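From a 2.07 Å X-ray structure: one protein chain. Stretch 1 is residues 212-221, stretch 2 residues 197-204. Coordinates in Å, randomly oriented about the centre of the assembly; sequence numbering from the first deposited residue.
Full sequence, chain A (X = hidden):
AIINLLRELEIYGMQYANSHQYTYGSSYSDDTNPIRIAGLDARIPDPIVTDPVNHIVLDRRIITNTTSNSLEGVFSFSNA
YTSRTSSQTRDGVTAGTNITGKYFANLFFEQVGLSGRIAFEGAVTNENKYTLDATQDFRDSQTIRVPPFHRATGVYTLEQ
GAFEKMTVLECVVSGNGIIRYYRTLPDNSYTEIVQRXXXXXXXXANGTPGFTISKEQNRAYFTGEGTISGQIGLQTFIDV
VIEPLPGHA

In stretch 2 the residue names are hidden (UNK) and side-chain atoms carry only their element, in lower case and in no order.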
# COMPACT_ATOMS: atom_id res chain seq x y z
N THR A 212 7.64 -2.66 20.31
CA THR A 212 7.17 -3.25 21.55
C THR A 212 7.84 -4.61 21.45
O THR A 212 7.80 -5.25 20.40
CB THR A 212 5.63 -3.40 21.61
OG1 THR A 212 5.19 -4.34 20.63
CG2 THR A 212 4.97 -2.05 21.37
N ILE A 213 8.48 -5.04 22.53
CA ILE A 213 9.23 -6.30 22.55
C ILE A 213 8.52 -7.47 23.21
O ILE A 213 7.86 -7.32 24.23
CB ILE A 213 10.56 -6.12 23.30
CG1 ILE A 213 11.19 -4.76 22.98
CG2 ILE A 213 11.50 -7.27 22.95
CD1 ILE A 213 11.50 -4.52 21.53
N SER A 214 8.67 -8.65 22.63
CA SER A 214 8.07 -9.85 23.20
C SER A 214 9.09 -10.97 23.35
O SER A 214 9.35 -11.71 22.41
CB SER A 214 6.91 -10.34 22.33
OG SER A 214 6.34 -11.52 22.88
N LYS A 215 9.67 -11.10 24.54
CA LYS A 215 10.64 -12.18 24.77
C LYS A 215 9.92 -13.48 24.48
O LYS A 215 10.45 -14.37 23.83
CB LYS A 215 11.14 -12.18 26.21
CG LYS A 215 11.96 -10.96 26.61
CD LYS A 215 11.09 -9.72 26.66
CE LYS A 215 11.87 -8.51 27.13
NZ LYS A 215 10.97 -7.33 27.29
N GLU A 216 8.69 -13.57 24.98
CA GLU A 216 7.86 -14.76 24.78
C GLU A 216 7.92 -15.27 23.34
O GLU A 216 8.29 -16.41 23.10
CB GLU A 216 6.40 -14.46 25.14
CG GLU A 216 6.09 -14.31 26.63
CD GLU A 216 6.70 -13.06 27.25
OE1 GLU A 216 6.54 -11.96 26.68
OE2 GLU A 216 7.33 -13.19 28.33
N GLN A 217 7.56 -14.41 22.40
CA GLN A 217 7.55 -14.78 20.99
C GLN A 217 8.88 -14.52 20.28
O GLN A 217 9.00 -14.72 19.07
CB GLN A 217 6.43 -14.03 20.26
CG GLN A 217 5.06 -14.17 20.92
CD GLN A 217 3.97 -13.45 20.16
OE1 GLN A 217 3.57 -13.87 19.07
NE2 GLN A 217 3.48 -12.35 20.73
N ASN A 218 9.86 -14.06 21.05
CA ASN A 218 11.19 -13.78 20.52
C ASN A 218 11.13 -12.87 19.29
O ASN A 218 11.75 -13.15 18.26
CB ASN A 218 11.88 -15.10 20.17
CG ASN A 218 13.29 -14.91 19.69
OD1 ASN A 218 14.07 -14.18 20.31
ND2 ASN A 218 13.64 -15.55 18.58
N ARG A 219 10.40 -11.77 19.42
CA ARG A 219 10.26 -10.85 18.30
C ARG A 219 9.92 -9.46 18.80
O ARG A 219 9.55 -9.27 19.96
CB ARG A 219 9.14 -11.33 17.38
CG ARG A 219 7.78 -11.35 18.08
CD ARG A 219 6.70 -11.99 17.23
NE ARG A 219 7.01 -13.37 16.87
CZ ARG A 219 6.13 -14.20 16.34
NH1 ARG A 219 4.90 -13.78 16.11
NH2 ARG A 219 6.47 -15.45 16.03
N ALA A 220 10.06 -8.50 17.90
CA ALA A 220 9.74 -7.12 18.22
C ALA A 220 8.68 -6.70 17.21
O ALA A 220 8.78 -7.03 16.03
CB ALA A 220 10.97 -6.25 18.09
N TYR A 221 7.65 -6.00 17.67
CA TYR A 221 6.60 -5.55 16.78
C TYR A 221 6.84 -4.07 16.47
O TYR A 221 6.92 -3.25 17.38
CB TYR A 221 5.22 -5.75 17.41
CG TYR A 221 4.76 -7.19 17.45
CD1 TYR A 221 5.06 -8.02 18.53
CD2 TYR A 221 4.03 -7.73 16.39
CE1 TYR A 221 4.63 -9.36 18.57
CE2 TYR A 221 3.60 -9.06 16.41
CZ TYR A 221 3.90 -9.88 17.50
OH TYR A 221 3.47 -11.19 17.50
N UNK A 197 23.91 -11.68 18.99
CA UNK A 197 22.85 -11.03 19.75
C UNK A 197 21.50 -11.11 19.07
O UNK A 197 21.41 -11.12 17.84
c UNK A 197 23.22 -8.80 18.66
c UNK A 197 24.46 -9.39 20.75
c UNK A 197 23.15 -9.54 20.00
N UNK A 198 20.45 -11.15 19.88
CA UNK A 198 19.09 -11.20 19.36
C UNK A 198 18.75 -9.74 19.08
O UNK A 198 19.01 -8.86 19.91
n UNK A 198 16.24 -13.24 20.32
c UNK A 198 16.79 -12.13 19.86
c UNK A 198 18.15 -11.77 20.42
o UNK A 198 16.23 -11.40 19.03
N UNK A 199 18.17 -9.47 17.91
CA UNK A 199 17.82 -8.09 17.56
C UNK A 199 16.84 -7.48 18.57
O UNK A 199 16.82 -6.26 18.74
c UNK A 199 17.14 -6.53 15.70
c UNK A 199 18.50 -5.82 15.63
c UNK A 199 15.83 -8.64 16.09
c UNK A 199 17.23 -8.00 16.13
N UNK A 200 16.04 -8.30 19.24
CA UNK A 200 15.09 -7.75 20.21
C UNK A 200 15.81 -7.18 21.43
O UNK A 200 15.34 -6.21 22.04
c UNK A 200 13.37 -9.45 19.47
c UNK A 200 14.06 -8.81 20.69
c UNK A 200 13.78 -10.89 22.14
c UNK A 200 14.75 -9.88 21.54
N UNK A 201 16.96 -7.76 21.78
CA UNK A 201 17.72 -7.27 22.92
C UNK A 201 18.41 -5.97 22.56
O UNK A 201 18.62 -5.10 23.41
c UNK A 201 18.08 -9.59 23.86
o UNK A 201 17.16 -9.51 24.70
o UNK A 201 18.50 -10.68 23.42
c UNK A 201 18.74 -8.31 23.37
N UNK A 202 18.77 -5.83 21.29
CA UNK A 202 19.42 -4.61 20.80
C UNK A 202 18.44 -3.44 20.87
O UNK A 202 18.78 -2.37 21.38
c UNK A 202 20.35 -3.45 18.77
c UNK A 202 19.88 -4.78 19.33
c UNK A 202 21.01 -5.80 19.26
N UNK A 203 17.24 -3.66 20.36
CA UNK A 203 16.18 -2.65 20.34
C UNK A 203 15.78 -2.27 21.76
O UNK A 203 15.55 -1.10 22.06
c UNK A 203 15.41 -2.15 17.35
c UNK A 203 14.05 -4.24 17.50
c UNK A 203 15.20 -3.46 18.09
c UNK A 203 14.96 -3.17 19.58
N UNK A 204 15.68 -3.26 22.63
CA UNK A 204 15.30 -3.00 24.00
C UNK A 204 16.39 -2.19 24.70
O UNK A 204 16.10 -1.21 25.40
o UNK A 204 14.07 -6.42 26.60
c UNK A 204 13.54 -5.32 26.44
c UNK A 204 14.36 -4.12 26.06
c UNK A 204 15.05 -4.31 24.74
n UNK A 204 12.24 -5.12 26.59
O HOH W 1 14.53 -12.48 17.22

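Position 197 has three side-chain carbons, one carrying the other two. The side chain forks at CB and is out of reach of stretch 1. This is Val197, in the strand that leads into the helix.

Position 198 has two carbons, the second carrying one oxygen and one nitrogen. The nitrogen lies 2.4 Å from Asn218 OD1. The planar amide on a single CB identifies Asn198. ND2 donates to Asn218 OD1 in a very short hydrogen bond. OD1 accepts from the backbone N of position 200 at 3.1 Å, which caps the helix N-terminus.

Position 199 has four carbons, forked at the first, with one arm two carbons long. Its CA-to-CB bond points sideways and its end leads away from stretch 1. This is Ile199.

Position 200 has the same pattern of four carbons, forked at CB, with one arm longer. Its CB lies 3.7 Å from Ile213 CG2. The short arm sits 3.5 Å from the backbone C of Arg219, and the tip of the long arm is 3.8 Å from Asn218 OD1. This is Ile200, with 97 Å² covered by stretch 1, the largest share of any residue here.

Position 201 has two carbons, the second carrying two oxygens. It is exposed and makes no contact with stretch 1. This carboxylate is Asp201.

Position 202 has three carbons, one bearing the other two. It is buried but out of reach of stretch 1. This is Val202.

Position 203 has four carbons, forked at the second. CB lies 4.2 Å from Ile213 CD1, and one terminal carbon is 3.7 Å from Ala220 CB. The fork beyond CB marks Leu203.

Position 204 has three carbons in a chain, the third carrying one oxygen and one nitrogen. Its nitrogen lies 3.8 Å from Ile213 CG1 and 2.6 Å from Lys215 NZ. The longer amide is Gln204. NE2 and Lys215 NZ are both donors, so this is no hydrogen bond.

The contact sets one side of the helix against a hairpin. Strands 212-214 and 219-221 are joined by a type I turn from Lys215 to Asn218. Ile213 and Ala220 point toward the helix and meet Ile200 and Leu203 in an apolar patch. Ala220 and Ile200 have their CA atoms 5.7 Å apart, a close approach that the small alanine side chain fits. Polar groups flank this patch. Beside the helix start, a water donates to Asn198 OD1 at 2.7 Å and to Asn218 O at 3.0 Å, adding a second link between the two asparagines.

Stretch 2, residues 197-204: VNIIDVLQ
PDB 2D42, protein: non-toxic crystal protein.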